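Local coordinates for activator of Hsp90 ATPase homologue 1/2-like C-terminal domain-containing protein (Staphylococcus saprophyticus subsp. saprophyticus, PDB 3Q6A), which is of unknown function but belongs to the AHA1 family and has a Bet v 1-like fold, consistent with a role in binding a ligand or partner protein, at residues D[24-27]-D[28-32]; D[110-113]-D[114-117]; D[15-18]-D[19-23]. All coordinates share one frame; numbering follows the deposited sequence.

Contact 1. Residues D[24-27]-D[28-32]; sequences EKIG and GFWFS
I26 and F31 meet at the tight end of this turn, where I26 CD1 comes in at the edge of the F31 ring, 3.6 Å from F31 CD2. A chi1 of -164° puts I26 CG1 anti to the backbone N, and chi2 of 145° then swings CD1 to the ring edge; CG1 itself packs 3.9 Å from W30 CB. F31 in turn lays CE2 over the centre of the W30 indole, 3.4 Å above its plane. I26 O accepts two amides: W30 N at 2.9 Å, almost in line with the carbonyl bond, and F29 N at 3.2 Å, from well above the carbonyl plane. One oxygen thus ties down two successive residues, while G28 N closes the turn onto K25 O at 3.0 Å. G27 has no side chain, and its CA makes a CH...O contact of 3.0 Å with F31 O. The packing thins at two separate ends: K25 rests CB and CD on helix 13-21 while its amine leads away, and S32 lies exposed. This loop joins helix 13-21 to strand 33-34, with F29 packed edge-to-face on F20 and against helix 102-125, W30 NE1 bonded to I133 O, and I26 and W30 both touching W38.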
loop_
_atom_site.group_PDB
_atom_site.type_symbol
_atom_site.label_atom_id
_atom_site.label_comp_id
_atom_site.label_asym_id
_atom_site.label_seq_id
_atom_site.Cartn_x
_atom_site.Cartn_y
_atom_site.Cartn_z
ATOM N N GLU D 24 -11.400 16.646 10.600
ATOM C CA GLU D 24 -10.100 17.306 10.492
ATOM C C GLU D 24 -8.940 16.333 10.291
ATOM O O GLU D 24 -7.863 16.740 9.864
ATOM C CB GLU D 24 -9.808 18.132 11.751
ATOM C CG GLU D 24 -10.992 18.918 12.301
ATOM C CD GLU D 24 -10.589 19.873 13.415
ATOM O OE1 GLU D 24 -9.914 19.433 14.372
ATOM O OE2 GLU D 24 -10.947 21.067 13.332
ATOM N N LYS D 25 -9.159 15.055 10.598
ATOM C CA LYS D 25 -8.093 14.052 10.494
ATOM C C LYS D 25 -8.055 13.248 9.192
ATOM O O LYS D 25 -6.975 12.925 8.682
ATOM C CB LYS D 25 -8.183 13.070 11.675
ATOM C CG LYS D 25 -8.066 13.703 13.069
ATOM C CD LYS D 25 -8.152 12.624 14.143
ATOM C CE LYS D 25 -8.163 13.196 15.555
ATOM N NZ LYS D 25 -6.909 13.907 15.904
ATOM N N ILE D 26 -9.227 12.932 8.654
ATOM C CA ILE D 26 -9.313 12.118 7.441
ATOM C C ILE D 26 -8.461 12.602 6.265
ATOM O O ILE D 26 -7.942 11.787 5.489
ATOM C CB ILE D 26 -10.788 11.969 6.983
ATOM C CG1 ILE D 26 -10.899 10.826 5.979
ATOM C CG2 ILE D 26 -11.281 13.283 6.371
ATOM C CD1 ILE D 26 -12.194 10.043 6.066
ATOM N N GLY D 27 -8.302 13.916 6.146
ATOM C CA GLY D 27 -7.529 14.485 5.054
ATOM C C GLY D 27 -6.065 14.089 5.000
ATOM O O GLY D 27 -5.400 14.257 3.976
ATOM N N GLY D 28 -5.553 13.553 6.097
ATOM C CA GLY D 28 -4.158 13.174 6.110
ATOM C C GLY D 28 -3.865 11.851 5.428
ATOM O O GLY D 28 -2.697 11.522 5.228
ATOM N N PHE D 29 -4.896 11.086 5.074
ATOM C CA PHE D 29 -4.657 9.786 4.440
ATOM C C PHE D 29 -5.740 9.306 3.462
ATOM O O PHE D 29 -5.531 8.352 2.717
ATOM C CB PHE D 29 -4.457 8.725 5.530
ATOM C CG PHE D 29 -5.713 8.421 6.321
ATOM C CD1 PHE D 29 -6.488 7.297 6.020
ATOM C CD2 PHE D 29 -6.143 9.279 7.328
ATOM C CE1 PHE D 29 -7.680 7.027 6.708
ATOM C CE2 PHE D 29 -7.335 9.027 8.025
ATOM C CZ PHE D 29 -8.107 7.897 7.717
ATOM N N TRP D 30 -6.898 9.951 3.458
ATOM C CA TRP D 30 -7.967 9.514 2.573
ATOM C C TRP D 30 -8.676 10.732 1.982
ATOM O O TRP D 30 -8.026 11.607 1.417
ATOM C CB TRP D 30 -8.927 8.634 3.365
ATOM C CG TRP D 30 -9.771 7.717 2.547
ATOM C CD1 TRP D 30 -9.813 7.618 1.185
ATOM C CD2 TRP D 30 -10.689 6.743 3.051
ATOM N NE1 TRP D 30 -10.703 6.639 0.814
ATOM C CE2 TRP D 30 -11.255 6.088 1.942
ATOM C CE3 TRP D 30 -11.090 6.363 4.338
ATOM C CZ2 TRP D 30 -12.203 5.069 2.080
ATOM C CZ3 TRP D 30 -12.023 5.360 4.479
ATOM C CH2 TRP D 30 -12.576 4.720 3.353
ATOM N N PHE D 31 -9.994 10.802 2.124
ATOM C CA PHE D 31 -10.753 11.938 1.597
ATOM C C PHE D 31 -10.174 13.273 2.054
ATOM O O PHE D 31 -9.679 13.404 3.182
ATOM C CB PHE D 31 -12.214 11.834 2.034
ATOM C CG PHE D 31 -12.864 10.543 1.645
ATOM C CD1 PHE D 31 -13.175 10.280 0.313
ATOM C CD2 PHE D 31 -13.149 9.576 2.601
ATOM C CE1 PHE D 31 -13.758 9.077 -0.058
ATOM C CE2 PHE D 31 -13.735 8.361 2.240
ATOM C CZ PHE D 31 -14.040 8.112 0.907
ATOM N N SER D 32 -10.241 14.260 1.166
ATOM C CA SER D 32 -9.730 15.604 1.425
ATOM C C SER D 32 -10.485 16.262 2.578
ATOM O O SER D 32 -9.918 17.051 3.340
ATOM C CB SER D 32 -9.894 16.469 0.172
ATOM O OG SER D 32 -9.517 15.757 -0.992
#

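Contact 2. Residues D[110-113]-D[114-117]; sequences EGWV and YMLS
Y114 N, M115 N, L116 N and S117 N bond back to the carbonyls of E110, G111, W112 and V113 at 2.9 to 3.1 Å, the regular i to i+4 ladder of an alpha helix. V113 O carries a second bond, because S117 folds its hydroxyl back onto the helix: with OG beside its own backbone N (chi1 -64°), S117 OG donates to V113 O at 2.9 Å. The hydroxyl comes from one face of the carbonyl plane and S117 N from the opposite face.

Inside the subunit W112 and M115, a selenomethionine, run side by side and point the same way. The chain of M115 bends at chi2 (-84°) and again at chi3, which brings CE to the edge of the indole, 3.9 Å from W112 CZ3 and near the ring plane. L116 rests its CG 3.3 Å from W112 O and packs on strands 3-9 and 87-94. W112 NE1 is held by E94 OE1, and Y114 OH reaches the carbonyl of R130. V113 packs on V113 of the second subunit, and S117 on S117 of that subunit.

The chemistry is therefore divided by helix face: W112 and L116 cover the sheet, with the indole N-H paired to a carboxylate, M115 meets the 28-32 loop and F20, and at the subunit interface the serine donates its proton to its own helix, which probably lets S117 pack closely against S117 of the second subunit.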
loop_
_atom_site.group_PDB
_atom_site.type_symbol
_atom_site.label_atom_id
_atom_site.label_comp_id
_atom_site.label_asym_id
_atom_site.label_seq_id
_atom_site.Cartn_x
_atom_site.Cartn_y
_atom_site.Cartn_z
ATOM N N GLU D 110 -5.777 -2.951 -4.223
ATOM C CA GLU D 110 -4.774 -1.900 -4.298
ATOM C C GLU D 110 -5.257 -0.667 -3.533
ATOM O O GLU D 110 -4.522 -0.092 -2.746
ATOM C CB GLU D 110 -4.532 -1.532 -5.760
ATOM C CG GLU D 110 -3.575 -0.385 -5.964
ATOM C CD GLU D 110 -3.347 -0.144 -7.421
ATOM O OE1 GLU D 110 -4.323 0.230 -8.105
ATOM O OE2 GLU D 110 -2.216 -0.344 -7.883
ATOM N N GLY D 111 -6.500 -0.263 -3.767
ATOM C CA GLY D 111 -7.006 0.919 -3.085
ATOM C C GLY D 111 -6.985 0.797 -1.566
ATOM O O GLY D 111 -6.591 1.734 -0.861
ATOM N N TRP D 112 -7.413 -0.354 -1.070
ATOM C CA TRP D 112 -7.463 -0.597 0.370
ATOM C C TRP D 112 -6.074 -0.644 0.962
ATOM O O TRP D 112 -5.830 -0.041 2.004
ATOM C CB TRP D 112 -8.192 -1.906 0.670
ATOM C CG TRP D 112 -9.677 -1.813 0.465
ATOM C CD1 TRP D 112 -10.419 -2.448 -0.496
ATOM C CD2 TRP D 112 -10.592 -0.996 1.210
ATOM N NE1 TRP D 112 -11.744 -2.070 -0.398
ATOM C CE2 TRP D 112 -11.875 -1.180 0.640
ATOM C CE3 TRP D 112 -10.452 -0.123 2.304
ATOM C CZ2 TRP D 112 -13.009 -0.524 1.128
ATOM C CZ3 TRP D 112 -11.582 0.530 2.786
ATOM C CH2 TRP D 112 -12.843 0.325 2.197
ATOM N N VAL D 113 -5.152 -1.330 0.286
ATOM C CA VAL D 113 -3.787 -1.413 0.804
ATOM C C VAL D 113 -3.134 -0.046 0.819
ATOM O O VAL D 113 -2.486 0.320 1.782
ATOM C CB VAL D 113 -2.914 -2.357 -0.035
ATOM C CG1 VAL D 113 -1.488 -2.379 0.526
ATOM C CG2 VAL D 113 -3.519 -3.769 -0.014
ATOM N N TYR D 114 -3.294 0.706 -0.265
ATOM C CA TYR D 114 -2.708 2.039 -0.314
ATOM C C TYR D 114 -3.290 2.954 0.785
ATOM O O TYR D 114 -2.550 3.613 1.506
ATOM C CB TYR D 114 -2.951 2.670 -1.688
ATOM C CG TYR D 114 -2.258 3.994 -1.846
ATOM C CD1 TYR D 114 -0.874 4.097 -1.713
ATOM C CD2 TYR D 114 -2.984 5.158 -2.097
ATOM C CE1 TYR D 114 -0.225 5.339 -1.823
ATOM C CE2 TYR D 114 -2.341 6.405 -2.209
ATOM C CZ TYR D 114 -0.968 6.483 -2.070
ATOM O OH TYR D 114 -0.334 7.705 -2.202
HETATM N N MSE D 115 -4.616 3.009 0.904
HETATM C CA MSE D 115 -5.207 3.874 1.930
HETATM C C MSE D 115 -4.684 3.536 3.332
HETATM O O MSE D 115 -4.366 4.436 4.112
HETATM C CB MSE D 115 -6.746 3.774 1.917
HETATM C CG MSE D 115 -7.482 4.678 2.966
HETATM SE SE MSE D 115 -7.634 3.992 4.667
HETATM C CE MSE D 115 -8.896 2.828 4.396
ATOM N N LEU D 116 -4.584 2.250 3.638
ATOM C CA LEU D 116 -4.126 1.809 4.960
ATOM C C LEU D 116 -2.647 2.138 5.146
ATOM O O LEU D 116 -2.192 2.373 6.272
ATOM C CB LEU D 116 -4.409 0.297 5.144
ATOM C CG LEU D 116 -5.905 -0.051 5.287
ATOM C CD1 LEU D 116 -6.134 -1.559 5.255
ATOM C CD2 LEU D 116 -6.421 0.549 6.604
ATOM N N SER D 117 -1.886 2.163 4.047
ATOM C CA SER D 117 -0.464 2.515 4.127
ATOM C C SER D 117 -0.354 3.999 4.402
ATOM O O SER D 117 0.483 4.429 5.184
ATOM C CB SER D 117 0.266 2.185 2.810
ATOM O OG SER D 117 0.241 0.790 2.597
#

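Contact 3. Residues D[15-18]-D[19-23]; sequences TVFE and AFVDP
F17 O is approached by two amides as the helix nears its end: F20 N at 3.1 Å, from far above the carbonyl plane, and V21 N at 3.3 Å, a straight but weak bond. A19 N, conversely, is shared between T15 O, at 3.1 Å, and, weakly, V16 O, so the helix mixes i+3 and i+4 bonding. D22 N gives the last of these bonds, to E18 O at 3.0 Å, and D22 is the first residue to leave helical geometry.

V21 sets CG1 over one face of the F17 ring in a CH-pi contact, 3.8 Å from F17 CZ. The ring is there because its CG stands anti to the backbone N (chi1 175°). F20 turns its edge to the backbone, with CD1 3.4 Å from V16 O. E18 OE1 and D22 OD2 are 4.3 Å apart, like charges whose repulsion is probably eased by the salt bridge of E18 to R37; D22 OD1 accepts from E24 N. V16, A19 and F20 pack on helix 102-125, and F17, F20 and V21 on strand 67-72. This is the short helical segment after the first strand that packs on both the curved antiparallel sheet and the long C-terminal helix, as in the helix-grip, Bet v 1-like fold.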
loop_
_atom_site.group_PDB
_atom_site.type_symbol
_atom_site.label_atom_id
_atom_site.label_comp_id
_atom_site.label_asym_id
_atom_site.label_seq_id
_atom_site.Cartn_x
_atom_site.Cartn_y
_atom_site.Cartn_z
ATOM N N THR D 15 -7.047 6.421 18.782
ATOM C CA THR D 15 -6.422 7.363 17.871
ATOM C C THR D 15 -6.644 7.002 16.405
ATOM O O THR D 15 -6.833 7.883 15.572
ATOM C CB THR D 15 -4.907 7.458 18.117
ATOM O OG1 THR D 15 -4.670 7.900 19.458
ATOM C CG2 THR D 15 -4.275 8.450 17.145
ATOM N N VAL D 16 -6.612 5.713 16.097
ATOM C CA VAL D 16 -6.824 5.271 14.721
ATOM C C VAL D 16 -8.297 5.492 14.354
ATOM O O VAL D 16 -8.608 5.975 13.269
ATOM C CB VAL D 16 -6.474 3.777 14.546
ATOM C CG1 VAL D 16 -6.722 3.352 13.095
ATOM C CG2 VAL D 16 -5.002 3.533 14.923
ATOM N N PHE D 17 -9.198 5.141 15.268
ATOM C CA PHE D 17 -10.634 5.313 15.047
ATOM C C PHE D 17 -10.911 6.781 14.753
ATOM O O PHE D 17 -11.600 7.113 13.787
ATOM C CB PHE D 17 -11.418 4.871 16.292
ATOM C CG PHE D 17 -12.910 5.128 16.207
ATOM C CD1 PHE D 17 -13.757 4.217 15.576
ATOM C CD2 PHE D 17 -13.456 6.286 16.753
ATOM C CE1 PHE D 17 -15.138 4.461 15.492
ATOM C CE2 PHE D 17 -14.828 6.541 16.674
ATOM C CZ PHE D 17 -15.667 5.625 16.043
ATOM N N GLU D 18 -10.350 7.661 15.580
ATOM C CA GLU D 18 -10.535 9.092 15.415
ATOM C C GLU D 18 -10.031 9.607 14.075
ATOM O O GLU D 18 -10.576 10.569 13.534
ATOM C CB GLU D 18 -9.836 9.862 16.536
ATOM C CG GLU D 18 -10.535 9.800 17.894
ATOM C CD GLU D 18 -11.942 10.404 17.883
ATOM O OE1 GLU D 18 -12.098 11.575 17.472
ATOM O OE2 GLU D 18 -12.887 9.701 18.289
ATOM N N ALA D 19 -8.977 8.981 13.551
ATOM C CA ALA D 19 -8.407 9.390 12.277
ATOM C C ALA D 19 -9.441 9.338 11.153
ATOM O O ALA D 19 -9.398 10.165 10.234
ATOM C CB ALA D 19 -7.194 8.501 11.929
ATOM N N PHE D 20 -10.363 8.384 11.228
ATOM C CA PHE D 20 -11.401 8.250 10.201
ATOM C C PHE D 20 -12.599 9.178 10.431
ATOM O O PHE D 20 -12.966 9.955 9.548
ATOM C CB PHE D 20 -11.947 6.811 10.128
ATOM C CG PHE D 20 -10.996 5.793 9.512
ATOM C CD1 PHE D 20 -10.024 5.146 10.286
ATOM C CD2 PHE D 20 -11.114 5.447 8.163
ATOM C CE1 PHE D 20 -9.183 4.166 9.722
ATOM C CE2 PHE D 20 -10.286 4.470 7.584
ATOM C CZ PHE D 20 -9.316 3.825 8.368
ATOM N N VAL D 21 -13.203 9.099 11.619
ATOM C CA VAL D 21 -14.398 9.891 11.919
ATOM C C VAL D 21 -14.233 11.398 12.107
ATOM O O VAL D 21 -15.194 12.149 11.927
ATOM C CB VAL D 21 -15.150 9.339 13.167
ATOM C CG1 VAL D 21 -15.439 7.849 13.001
ATOM C CG2 VAL D 21 -14.340 9.592 14.434
ATOM N N ASP D 22 -13.040 11.849 12.472
ATOM C CA ASP D 22 -12.813 13.275 12.686
ATOM C C ASP D 22 -12.589 14.022 11.375
ATOM O O ASP D 22 -11.560 13.855 10.723
ATOM C CB ASP D 22 -11.611 13.486 13.598
ATOM C CG ASP D 22 -11.467 14.928 14.050
ATOM O OD1 ASP D 22 -11.648 15.849 13.222
ATOM O OD2 ASP D 22 -11.156 15.135 15.238
ATOM N N PRO D 23 -13.545 14.879 10.983
ATOM C CA PRO D 23 -13.448 15.652 9.742
ATOM C C PRO D 23 -12.096 16.321 9.518
ATOM O O PRO D 23 -11.688 16.535 8.378
ATOM C CB PRO D 23 -14.572 16.676 9.890
ATOM C CG PRO D 23 -15.597 15.911 10.663
ATOM C CD PRO D 23 -14.751 15.269 11.737
#

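In the fold
Contacts 3, 1 and 2 follow in that order along the chain. Contact 3 takes in most of helix 13-21 and its exit, contact 1 the loop leaving it for strand 33-34, and contact 2 the middle of helix 102-125. The centres of contacts 1 and 3 are about 9 Å apart; contact 2 lies about 14 Å from contact 1 and 16 Å from contact 3, on the other side of the chain's centre from the latter. M115 ties contact 2 to the other two, its SE 3.7 Å from F29 CE1 and its CE 3.8 Å from F20 CE2. Together they join both helices and the loop into one apolar core beside the seven-stranded antiparallel sheet, while contact 2 faces the second subunit.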